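Local atomic coordinates of tyrosine--tRNA ligase (Archaeoglobus fulgidus, PDB entry 2CYB), a protein that probably catalyses the two-step charging of tRNA(Tyr), activating tyrosine with ATP and then transferring it to the acceptor end of the tRNA. Residues L7-R12 and Q60-E65; A35-E40 and Q54-L59; F64-L69 and S105-V110; D172-G177 and P199-T204. One frame throughout, in Å; residues are numbered along the deposited sequence.

Contact 1: L7-R12 and Q60-E65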
# COMPACT_ATOMS: atom_id res chain seq x y z
N LEU A 7 9.17 -17.02 -33.59
CA LEU A 7 8.30 -15.87 -33.46
C LEU A 7 6.85 -16.33 -33.70
O LEU A 7 5.93 -15.89 -33.02
CB LEU A 7 8.71 -14.80 -34.47
CG LEU A 7 8.65 -13.32 -34.09
CD1 LEU A 7 9.25 -13.10 -32.70
CD2 LEU A 7 9.42 -12.51 -35.13
N ARG A 8 6.67 -17.22 -34.68
CA ARG A 8 5.35 -17.74 -35.01
C ARG A 8 4.78 -18.53 -33.84
O ARG A 8 3.60 -18.39 -33.48
CB ARG A 8 5.42 -18.64 -36.24
CG ARG A 8 6.00 -17.98 -37.48
CD ARG A 8 4.97 -17.11 -38.21
NE ARG A 8 4.03 -17.92 -38.99
CZ ARG A 8 4.37 -18.69 -40.02
NH1 ARG A 8 5.63 -18.76 -40.40
NH2 ARG A 8 3.44 -19.38 -40.67
N LEU A 9 5.62 -19.37 -33.24
CA LEU A 9 5.23 -20.20 -32.11
C LEU A 9 4.94 -19.36 -30.87
O LEU A 9 3.94 -19.59 -30.17
CB LEU A 9 6.35 -21.21 -31.81
CG LEU A 9 6.23 -22.05 -30.54
CD1 LEU A 9 4.94 -22.86 -30.55
CD2 LEU A 9 7.44 -22.96 -30.43
N ILE A 10 5.80 -18.39 -30.60
CA ILE A 10 5.64 -17.52 -29.44
C ILE A 10 4.34 -16.73 -29.52
O ILE A 10 3.62 -16.61 -28.53
CB ILE A 10 6.81 -16.50 -29.32
CG1 ILE A 10 8.10 -17.23 -28.95
CG2 ILE A 10 6.49 -15.47 -28.24
CD1 ILE A 10 9.32 -16.35 -28.93
N THR A 11 4.03 -16.21 -30.69
CA THR A 11 2.82 -15.41 -30.82
C THR A 11 1.56 -16.20 -31.12
O THR A 11 0.48 -15.62 -31.20
CB THR A 11 3.00 -14.35 -31.90
OG1 THR A 11 3.33 -14.97 -33.14
CG2 THR A 11 4.11 -13.40 -31.51
N ARG A 12 1.69 -17.51 -31.29
CA ARG A 12 0.53 -18.35 -31.58
C ARG A 12 -0.51 -18.21 -30.47
O ARG A 12 -0.19 -18.35 -29.29
CB ARG A 12 0.93 -19.82 -31.70
CG ARG A 12 -0.25 -20.76 -32.00
CD ARG A 12 0.20 -22.20 -32.21
NE ARG A 12 0.72 -22.81 -30.98
CZ ARG A 12 1.35 -23.98 -30.94
NH1 ARG A 12 1.79 -24.47 -29.79
NH2 ARG A 12 1.56 -24.66 -32.06
N GLN A 60 9.15 -22.05 -23.85
CA GLN A 60 10.25 -22.93 -23.46
C GLN A 60 10.73 -23.70 -24.70
O GLN A 60 11.93 -23.95 -24.87
CB GLN A 60 9.77 -23.89 -22.36
CG GLN A 60 10.86 -24.69 -21.67
CD GLN A 60 11.38 -25.82 -22.53
OE1 GLN A 60 10.60 -26.63 -23.03
NE2 GLN A 60 12.70 -25.89 -22.70
N GLU A 61 9.79 -24.05 -25.57
CA GLU A 61 10.12 -24.77 -26.79
C GLU A 61 10.87 -23.85 -27.74
O GLU A 61 11.65 -24.31 -28.58
CB GLU A 61 8.85 -25.29 -27.47
CG GLU A 61 9.10 -26.01 -28.77
CD GLU A 61 7.82 -26.54 -29.40
OE1 GLU A 61 7.90 -27.12 -30.51
OE2 GLU A 61 6.74 -26.38 -28.79
N ALA A 62 10.62 -22.55 -27.63
CA ALA A 62 11.28 -21.56 -28.47
C ALA A 62 12.60 -21.09 -27.88
O ALA A 62 13.18 -20.12 -28.36
CB ALA A 62 10.35 -20.38 -28.71
N GLY A 63 13.06 -21.74 -26.82
CA GLY A 63 14.34 -21.37 -26.23
C GLY A 63 14.37 -20.47 -25.00
O GLY A 63 15.46 -20.18 -24.49
N PHE A 64 13.21 -20.02 -24.53
CA PHE A 64 13.16 -19.14 -23.36
C PHE A 64 13.38 -19.87 -22.05
O PHE A 64 13.13 -21.08 -21.95
CB PHE A 64 11.78 -18.46 -23.25
CG PHE A 64 11.63 -17.23 -24.08
CD1 PHE A 64 11.64 -17.29 -25.46
CD2 PHE A 64 11.43 -15.99 -23.46
CE1 PHE A 64 11.45 -16.15 -26.23
CE2 PHE A 64 11.24 -14.84 -24.22
CZ PHE A 64 11.25 -14.92 -25.61
N GLU A 65 13.86 -19.12 -21.06
CA GLU A 65 14.06 -19.62 -19.70
C GLU A 65 12.68 -19.35 -19.12
O GLU A 65 12.12 -18.28 -19.37
CB GLU A 65 15.08 -18.77 -18.94
CG GLU A 65 16.53 -18.88 -19.41
CD GLU A 65 17.48 -18.06 -18.55
OE1 GLU A 65 18.71 -18.21 -18.70
OE2 GLU A 65 17.01 -17.25 -17.71
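Leu9 and Ile10 of helix 3-11 meet the end of helix 47-61 and the turn after it, where Glu61, Ala62 and Phe64 receive them. Glu61 can be followed from root to tip against a single methyl, CD2 of Leu9. Its CB lies 4.0 Å from Leu9 CD2 and its CG 3.8 Å; the carboxylate carbon CD comes nearest, at 3.7 Å from Leu9 CD2. OE2 is still 3.9 Å from Leu9 CD2, while OE1 is a little farther off. The Glu61 chain is extended, with CG anti to the backbone N (chi1 178°), and the two side chains cross at about a right angle. The methyl thus lies against the length of the acid, from CB to the carboxylate.

One residue on, Ala62 CB stands 3.9 Å from Ile10 CG1. The CD1 methyl of Ile10 then reaches Phe64 CE1 at 3.4 Å, a tight approach made obliquely to the ring. Phe64 gets there through a Schellman motif: Gly63, with phi of 98°, follows the helix end, its N bonded to Gln60 O, and Phe64 N bonds Leu59 O.

No hydrogen bond crosses between the two segments. The guanidinium of Arg12, one face of which carries Leu9 CD1, pairs with Asp58 in a salt bridge, and its NH1 stays 5.4 Å from Glu61 OE2. The junction therefore rests on contact between methyls, an aromatic ring and a glutamate side chain touched along its length, carboxylate included, with any pull between Arg12 and Glu61 probably weak and long-range.

Contact 2: A35-E40 and Q54-L59. With TYR (tyrosine), chain C.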
# COMPACT_ATOMS: atom_id res chain seq x y z
N ALA A 35 11.03 -15.52 -19.52
CA ALA A 35 9.62 -15.18 -19.48
C ALA A 35 9.00 -15.80 -18.23
O ALA A 35 9.54 -16.76 -17.67
CB ALA A 35 8.91 -15.72 -20.72
N TYR A 36 7.89 -15.24 -17.78
CA TYR A 36 7.21 -15.78 -16.61
C TYR A 36 5.73 -15.47 -16.67
O TYR A 36 5.27 -14.70 -17.50
CB TYR A 36 7.76 -15.16 -15.30
CG TYR A 36 6.98 -13.95 -14.75
CD1 TYR A 36 6.52 -13.94 -13.43
CD2 TYR A 36 6.74 -12.82 -15.54
CE1 TYR A 36 5.84 -12.83 -12.91
CE2 TYR A 36 6.07 -11.71 -15.03
CZ TYR A 36 5.62 -11.72 -13.71
OH TYR A 36 4.98 -10.62 -13.21
N VAL A 37 5.00 -16.11 -15.76
CA VAL A 37 3.59 -15.87 -15.57
C VAL A 37 3.47 -16.00 -14.07
O VAL A 37 4.14 -16.84 -13.44
CB VAL A 37 2.66 -16.92 -16.23
CG1 VAL A 37 1.19 -16.57 -15.88
CG2 VAL A 37 2.83 -16.93 -17.74
N GLY A 38 2.63 -15.17 -13.47
CA GLY A 38 2.43 -15.24 -12.04
C GLY A 38 1.03 -15.73 -11.80
O GLY A 38 0.12 -15.41 -12.57
N TYR A 39 0.85 -16.52 -10.74
CA TYR A 39 -0.47 -17.04 -10.40
C TYR A 39 -0.78 -16.91 -8.91
O TYR A 39 0.05 -17.27 -8.07
CB TYR A 39 -0.58 -18.52 -10.74
CG TYR A 39 -0.35 -18.90 -12.18
CD1 TYR A 39 0.92 -19.31 -12.62
CD2 TYR A 39 -1.39 -18.89 -13.11
CE1 TYR A 39 1.14 -19.71 -13.93
CE2 TYR A 39 -1.19 -19.29 -14.43
CZ TYR A 39 0.08 -19.70 -14.83
OH TYR A 39 0.31 -20.11 -16.13
N GLU A 40 -1.96 -16.41 -8.58
CA GLU A 40 -2.37 -16.35 -7.18
C GLU A 40 -2.73 -17.81 -6.91
O GLU A 40 -3.53 -18.39 -7.63
CB GLU A 40 -3.63 -15.51 -6.98
CG GLU A 40 -3.50 -14.05 -7.32
CD GLU A 40 -4.77 -13.28 -7.00
OE1 GLU A 40 -4.96 -12.18 -7.55
OE2 GLU A 40 -5.58 -13.78 -6.18
N GLN A 54 0.15 -23.20 -21.38
CA GLN A 54 0.48 -23.64 -22.74
C GLN A 54 1.41 -22.64 -23.40
O GLN A 54 2.33 -23.02 -24.12
CB GLN A 54 -0.79 -23.82 -23.58
CG GLN A 54 -0.53 -24.19 -25.05
CD GLN A 54 0.15 -25.53 -25.23
OE1 GLN A 54 1.17 -25.64 -25.92
NE2 GLN A 54 -0.40 -26.57 -24.61
N LYS A 55 1.19 -21.35 -23.15
CA LYS A 55 2.05 -20.33 -23.74
C LYS A 55 3.46 -20.44 -23.17
O LYS A 55 4.44 -20.24 -23.89
CB LYS A 55 1.46 -18.94 -23.51
CG LYS A 55 2.28 -17.81 -24.13
CD LYS A 55 2.69 -18.11 -25.57
CE LYS A 55 1.50 -18.34 -26.49
NZ LYS A 55 1.92 -18.77 -27.86
N LEU A 56 3.57 -20.78 -21.89
CA LEU A 56 4.90 -20.94 -21.29
C LEU A 56 5.61 -22.12 -21.93
O LEU A 56 6.83 -22.08 -22.14
CB LEU A 56 4.80 -21.14 -19.77
CG LEU A 56 4.51 -19.88 -18.94
CD1 LEU A 56 4.48 -20.25 -17.46
CD2 LEU A 56 5.59 -18.83 -19.19
N MET A 57 4.87 -23.18 -22.26
CA MET A 57 5.47 -24.35 -22.90
C MET A 57 5.90 -24.00 -24.31
O MET A 57 6.91 -24.50 -24.80
CB MET A 57 4.49 -25.53 -22.91
CG MET A 57 4.26 -26.14 -21.53
SD MET A 57 3.25 -27.64 -21.55
CE MET A 57 4.51 -28.88 -21.69
N ASP A 58 5.14 -23.13 -24.98
CA ASP A 58 5.51 -22.69 -26.32
C ASP A 58 6.84 -21.95 -26.20
O ASP A 58 7.78 -22.21 -26.94
CB ASP A 58 4.47 -21.71 -26.89
CG ASP A 58 3.12 -22.36 -27.19
OD1 ASP A 58 2.17 -21.61 -27.52
OD2 ASP A 58 3.01 -23.60 -27.11
N LEU A 59 6.90 -21.02 -25.25
CA LEU A 59 8.11 -20.21 -25.03
C LEU A 59 9.34 -21.04 -24.69
O LEU A 59 10.44 -20.76 -25.17
CB LEU A 59 7.85 -19.18 -23.92
CG LEU A 59 7.05 -17.96 -24.38
CD1 LEU A 59 6.37 -17.28 -23.19
CD2 LEU A 59 7.97 -16.99 -25.10
N TYR C . -2.37 -10.61 -11.42
CA TYR C . -2.28 -12.03 -11.85
C TYR C . -3.68 -12.64 -12.00
O TYR C . -3.75 -13.82 -12.37
CB TYR C . -1.45 -12.82 -10.84
CG TYR C . -0.03 -12.31 -10.77
CD1 TYR C . 0.52 -11.88 -9.56
CD2 TYR C . 0.76 -12.25 -11.92
CE1 TYR C . 1.85 -11.41 -9.51
CE2 TYR C . 2.06 -11.79 -11.88
CZ TYR C . 2.60 -11.37 -10.67
OH TYR C . 3.90 -10.93 -10.65
OXT TYR C . -4.67 -11.92 -11.78
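Val37 and Leu56 carry the contact between strand 34-39 and helix 47-61: Val37 CG2 sits 3.6 Å from Leu56 CG, which chi1 of -77° sets anti to its own carbonyl carbon, and is nearly as close to both leucine methyls. Farther along, Ala35 CB lies 3.9 Å from Leu59 CD1.

On the other side of the strand, Tyr36 points away from the helix, and its OH is 2.8 Å from the OH of the bound tyrosine; that ligand oxygen lies at the edge of the Tyr36 ring, in its plane. A phenylalanine here would probably leave the ligand hydroxyl without this partner. At Gly38 a CB would come within 2.3 Å of CE2 of the ligand, so the missing side chain makes room for the substrate ring.

Farther out, Val37 CG1 lies 3.5 Å above the plane of the Tyr39 ring, toward the rim, and Tyr39 OH bonds Thr52. Lys55 NZ forms a salt bridge with Asp58 OD1, on the anti lone pair of that oxygen, and this pair ties the helix to segment 7-12.

The segment axes are almost antiparallel (165°), as expected for the first half of the beta-alpha-beta unit 34-39, 47-61, 65-70. The HIGH-region motif, Pro41 to His49, spans the loop after the strand and the first residues of the helix, as in the class I synthetase Rossmann fold.

Contact 3: F64-L69 and S105-V110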
# COMPACT_ATOMS: atom_id res chain seq x y z
N PHE A 64 13.21 -20.02 -24.53
CA PHE A 64 13.16 -19.14 -23.36
C PHE A 64 13.38 -19.87 -22.05
O PHE A 64 13.13 -21.08 -21.95
CB PHE A 64 11.78 -18.46 -23.25
CG PHE A 64 11.63 -17.23 -24.08
CD1 PHE A 64 11.64 -17.29 -25.46
CD2 PHE A 64 11.43 -15.99 -23.46
CE1 PHE A 64 11.45 -16.15 -26.23
CE2 PHE A 64 11.24 -14.84 -24.22
CZ PHE A 64 11.25 -14.92 -25.61
N GLU A 65 13.86 -19.12 -21.06
CA GLU A 65 14.06 -19.62 -19.70
C GLU A 65 12.68 -19.35 -19.12
O GLU A 65 12.12 -18.28 -19.37
CB GLU A 65 15.08 -18.77 -18.94
CG GLU A 65 16.53 -18.88 -19.41
CD GLU A 65 17.48 -18.06 -18.55
OE1 GLU A 65 18.71 -18.21 -18.70
OE2 GLU A 65 17.01 -17.25 -17.71
N ILE A 66 12.12 -20.28 -18.35
CA ILE A 66 10.79 -20.08 -17.79
C ILE A 66 10.70 -20.01 -16.28
O ILE A 66 11.24 -20.85 -15.57
CB ILE A 66 9.82 -21.20 -18.26
CG1 ILE A 66 9.76 -21.25 -19.78
CG2 ILE A 66 8.43 -20.96 -17.68
CD1 ILE A 66 9.28 -19.97 -20.43
N ILE A 67 10.00 -18.99 -15.79
CA ILE A 67 9.79 -18.84 -14.37
C ILE A 67 8.29 -18.85 -14.10
O ILE A 67 7.52 -18.20 -14.80
CB ILE A 67 10.35 -17.50 -13.83
CG1 ILE A 67 11.87 -17.47 -13.99
CG2 ILE A 67 9.97 -17.34 -12.36
CD1 ILE A 67 12.50 -16.20 -13.44
N VAL A 68 7.88 -19.62 -13.10
CA VAL A 68 6.47 -19.67 -12.72
C VAL A 68 6.42 -19.09 -11.32
O VAL A 68 6.99 -19.65 -10.39
CB VAL A 68 5.91 -21.10 -12.68
CG1 VAL A 68 4.48 -21.08 -12.13
CG2 VAL A 68 5.92 -21.70 -14.07
N LEU A 69 5.74 -17.96 -11.18
CA LEU A 69 5.62 -17.32 -9.88
C LEU A 69 4.33 -17.72 -9.17
O LEU A 69 3.23 -17.45 -9.65
CB LEU A 69 5.66 -15.79 -10.01
CG LEU A 69 5.36 -15.01 -8.72
CD1 LEU A 69 6.44 -15.28 -7.68
CD2 LEU A 69 5.28 -13.53 -9.04
N SER A 105 12.54 -29.16 -14.92
CA SER A 105 13.73 -29.14 -15.75
C SER A 105 13.49 -28.12 -16.86
O SER A 105 14.42 -27.68 -17.53
CB SER A 105 14.00 -30.52 -16.35
OG SER A 105 13.03 -30.85 -17.33
N ARG A 106 12.23 -27.75 -17.04
CA ARG A 106 11.84 -26.79 -18.07
C ARG A 106 11.40 -25.45 -17.47
O ARG A 106 11.37 -24.43 -18.16
CB ARG A 106 10.70 -27.35 -18.93
CG ARG A 106 11.08 -28.57 -19.76
CD ARG A 106 9.94 -28.97 -20.70
NE ARG A 106 10.29 -30.08 -21.59
CZ ARG A 106 11.28 -30.06 -22.48
NH1 ARG A 106 12.04 -28.98 -22.62
NH2 ARG A 106 11.51 -31.12 -23.24
N ALA A 107 11.05 -25.45 -16.19
CA ALA A 107 10.60 -24.23 -15.53
C ALA A 107 11.05 -24.12 -14.07
O ALA A 107 11.15 -25.12 -13.36
CB ALA A 107 9.08 -24.14 -15.61
N LYS A 108 11.31 -22.89 -13.63
CA LYS A 108 11.74 -22.62 -12.27
C LYS A 108 10.59 -22.03 -11.47
O LYS A 108 10.10 -20.95 -11.79
CB LYS A 108 12.92 -21.64 -12.27
CG LYS A 108 13.45 -21.28 -10.89
CD LYS A 108 14.63 -20.32 -10.99
CE LYS A 108 15.33 -20.12 -9.66
NZ LYS A 108 14.45 -19.52 -8.63
N PHE A 109 10.16 -22.73 -10.42
CA PHE A 109 9.07 -22.25 -9.59
C PHE A 109 9.60 -21.37 -8.47
O PHE A 109 10.58 -21.71 -7.79
CB PHE A 109 8.27 -23.41 -9.01
CG PHE A 109 7.50 -24.19 -10.04
CD1 PHE A 109 8.15 -25.07 -10.90
CD2 PHE A 109 6.13 -24.01 -10.19
CE1 PHE A 109 7.45 -25.74 -11.90
CE2 PHE A 109 5.41 -24.67 -11.18
CZ PHE A 109 6.08 -25.54 -12.04
N VAL A 110 8.96 -20.21 -8.28
CA VAL A 110 9.36 -19.27 -7.25
C VAL A 110 8.15 -18.88 -6.40
O VAL A 110 7.05 -18.67 -6.92
CB VAL A 110 9.98 -17.99 -7.86
CG1 VAL A 110 10.24 -16.94 -6.78
CG2 VAL A 110 11.27 -18.33 -8.58
O HOH W 1 13.20 -22.81 -18.63
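Ile66 O accepts the N-H of Lys108 at 2.8 Å, nearly straight at 171°, and begins a ladder between two parallel strands. Lys108 also accepts, its O taking Val68 N at 2.9 Å, and Val68 O takes Val110 N at 2.9 Å. Before the first rung a water accepts from Ile66 N at 2.8 Å; its second leg, to Arg106 O, is unusually short and so less certain.

Side chains alternate between the two faces of the sheet. On one, Val68 and Phe109 lie side by side, pointing the same way. Phe109 CG is anti to its carbonyl carbon (chi1 -68°), and the ring presents a face to Val68: Val68 CB lies 4.2 Å from the centroid of the Phe109 ring, 27° off the normal, a CH-pi contact, while Val68 CG1 is 3.8 Å from Phe109 CE2. Phe97 and Ile98 of helix 83-99 also touch this ring. An alanine in place of Phe109 would probably open a gap between Val68 and that helix. Nearby, Ile66 CG2 packs 3.8 Å from Ala107 CB.

On the opposite face, Ile67 CG2 meets Val110 CG2 at 4.1 Å, and Leu69, which lines the tyrosine pocket, places CD1 against Val110.

The pairing joins strand 108-111, outermost on its side within the chain, to strand 65-70 after a helical connection, an arrangement characteristic of the parallel Rossmann-type sheet of class I synthetases.

Contact 4: D172-G177 and P199-T204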
# COMPACT_ATOMS: atom_id res chain seq x y z
N ASP A 172 12.28 -10.82 -18.98
CA ASP A 172 12.36 -10.05 -20.21
C ASP A 172 11.00 -9.98 -20.87
O ASP A 172 10.66 -8.99 -21.52
CB ASP A 172 13.36 -10.70 -21.18
CG ASP A 172 14.76 -10.76 -20.60
OD1 ASP A 172 15.28 -11.88 -20.41
OD2 ASP A 172 15.32 -9.68 -20.32
N LEU A 173 10.23 -11.05 -20.71
CA LEU A 173 8.89 -11.15 -21.29
C LEU A 173 7.85 -11.51 -20.24
O LEU A 173 7.87 -12.60 -19.67
CB LEU A 173 8.88 -12.21 -22.40
CG LEU A 173 7.53 -12.49 -23.08
CD1 LEU A 173 7.09 -11.27 -23.86
CD2 LEU A 173 7.65 -13.69 -23.99
N ALA A 174 6.94 -10.58 -19.98
CA ALA A 174 5.86 -10.81 -19.01
C ALA A 174 4.67 -11.39 -19.77
O ALA A 174 4.14 -10.75 -20.67
CB ALA A 174 5.46 -9.49 -18.34
N VAL A 175 4.25 -12.59 -19.40
CA VAL A 175 3.12 -13.24 -20.05
C VAL A 175 1.91 -13.23 -19.11
O VAL A 175 2.04 -13.48 -17.91
CB VAL A 175 3.45 -14.71 -20.40
CG1 VAL A 175 2.26 -15.36 -21.07
CG2 VAL A 175 4.67 -14.78 -21.32
N GLY A 176 0.73 -12.95 -19.66
CA GLY A 176 -0.46 -12.95 -18.84
C GLY A 176 -1.70 -12.73 -19.67
O GLY A 176 -1.61 -12.40 -20.86
N GLY A 177 -2.87 -12.94 -19.07
CA GLY A 177 -4.09 -12.71 -19.80
C GLY A 177 -4.16 -11.22 -20.12
O GLY A 177 -3.49 -10.41 -19.48
N PRO A 199 9.58 -4.13 -19.65
CA PRO A 199 9.39 -5.49 -20.16
C PRO A 199 8.56 -5.62 -21.43
O PRO A 199 7.68 -4.79 -21.72
CB PRO A 199 8.72 -6.20 -19.00
CG PRO A 199 7.81 -5.12 -18.48
CD PRO A 199 8.72 -3.90 -18.47
N VAL A 200 8.86 -6.66 -22.19
CA VAL A 200 8.11 -6.98 -23.39
C VAL A 200 6.93 -7.75 -22.78
O VAL A 200 7.12 -8.51 -21.82
CB VAL A 200 8.90 -7.91 -24.32
CG1 VAL A 200 8.11 -8.16 -25.60
CG2 VAL A 200 10.27 -7.31 -24.63
N CYS A 201 5.73 -7.54 -23.30
CA CYS A 201 4.56 -8.23 -22.77
C CYS A 201 3.82 -9.03 -23.84
O CYS A 201 3.66 -8.58 -24.97
CB CYS A 201 3.61 -7.21 -22.14
SG CYS A 201 4.41 -6.18 -20.88
N LEU A 202 3.38 -10.23 -23.46
CA LEU A 202 2.63 -11.10 -24.36
C LEU A 202 1.31 -11.40 -23.66
O LEU A 202 1.29 -11.97 -22.57
CB LEU A 202 3.39 -12.40 -24.62
CG LEU A 202 2.74 -13.36 -25.63
CD1 LEU A 202 3.80 -14.28 -26.21
CD2 LEU A 202 1.64 -14.17 -24.96
N HIS A 203 0.20 -11.01 -24.28
CA HIS A 203 -1.10 -11.22 -23.66
C HIS A 203 -1.94 -12.28 -24.35
O HIS A 203 -2.05 -12.32 -25.57
CB HIS A 203 -1.86 -9.90 -23.63
CG HIS A 203 -1.17 -8.83 -22.84
ND1 HIS A 203 -1.15 -7.51 -23.23
CD2 HIS A 203 -0.49 -8.89 -21.67
CE1 HIS A 203 -0.49 -6.80 -22.34
NE2 HIS A 203 -0.08 -7.61 -21.38
N THR A 204 -2.55 -13.14 -23.54
CA THR A 204 -3.41 -14.20 -24.07
C THR A 204 -4.85 -13.73 -23.92
O THR A 204 -5.17 -12.91 -23.06
CB THR A 204 -3.22 -15.50 -23.28
OG1 THR A 204 -3.42 -15.24 -21.89
CG2 THR A 204 -1.82 -16.05 -23.50
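Leu173 to Gly177 pairs in parallel with Val200 to Thr204 through five backbone hydrogen bonds. Val200 N gives to Asp172 O and Ala174 N to Val200 O (2.8 Å). Leu202 N then gives to Ala174 O, Gly176 N to Leu202 O (3.1 Å), and Thr204 N to Gly176 O. CA-H...O contacts fill the intervals; the shortest runs from His203 CA to Gly176 O, at 3.1 Å and 150° at the hydrogen, so Gly176 O takes the Thr204 N-H bond and this weaker contact as well.

Most apolar contacts lie on the face of Leu173, Val175, Val200 and Leu202. Leu173 CG is anti to its backbone N (chi1 177°), and its CD1 leans over the neighbouring strand, 3.7 Å from Val200 CG1 and 3.9 Å from Leu202 CB. Val175 CG1 and Leu202 CD2, on side chains lying side by side, are 4.1 Å apart.

Polar side chains act at the far end. Thr204 OG1 sits 3.3 Å from Gly177 CA, where no side chain intervenes. The His203 ring turns an edge to Gly176 O, while its ND1 bonds Glu16 and its NE2 bonds His184.

Cohesion thus comes from peptide groups that satisfy one another inside a mostly buried sheet, with the apolar face adding to it and the charge of Asp172 met elsewhere, by Lys30.

From the N terminus, contact 1 opens first and closes a long loop, bringing helix 3-11 to the end of helix 47-61. Contact 2 lies within that loop and closes earlier, between strand 34-39 and the same helix; Lys55 of contact 2 reaches the carbonyls of Ile10 and Arg12 in contact 1. Contact 3 begins where contact 1 ends, sharing Phe64 and Glu65, and joins the next strand to 108-111. Contact 4 follows separately in the chain, pairing 173-177 with 200-204. Strand 34-39 lies between strands 65-70 and 173-177, so contacts 2, 3 and 4 meet on one sheet, and Phe64 touches Leu173 where contacts 1 and 4 approach.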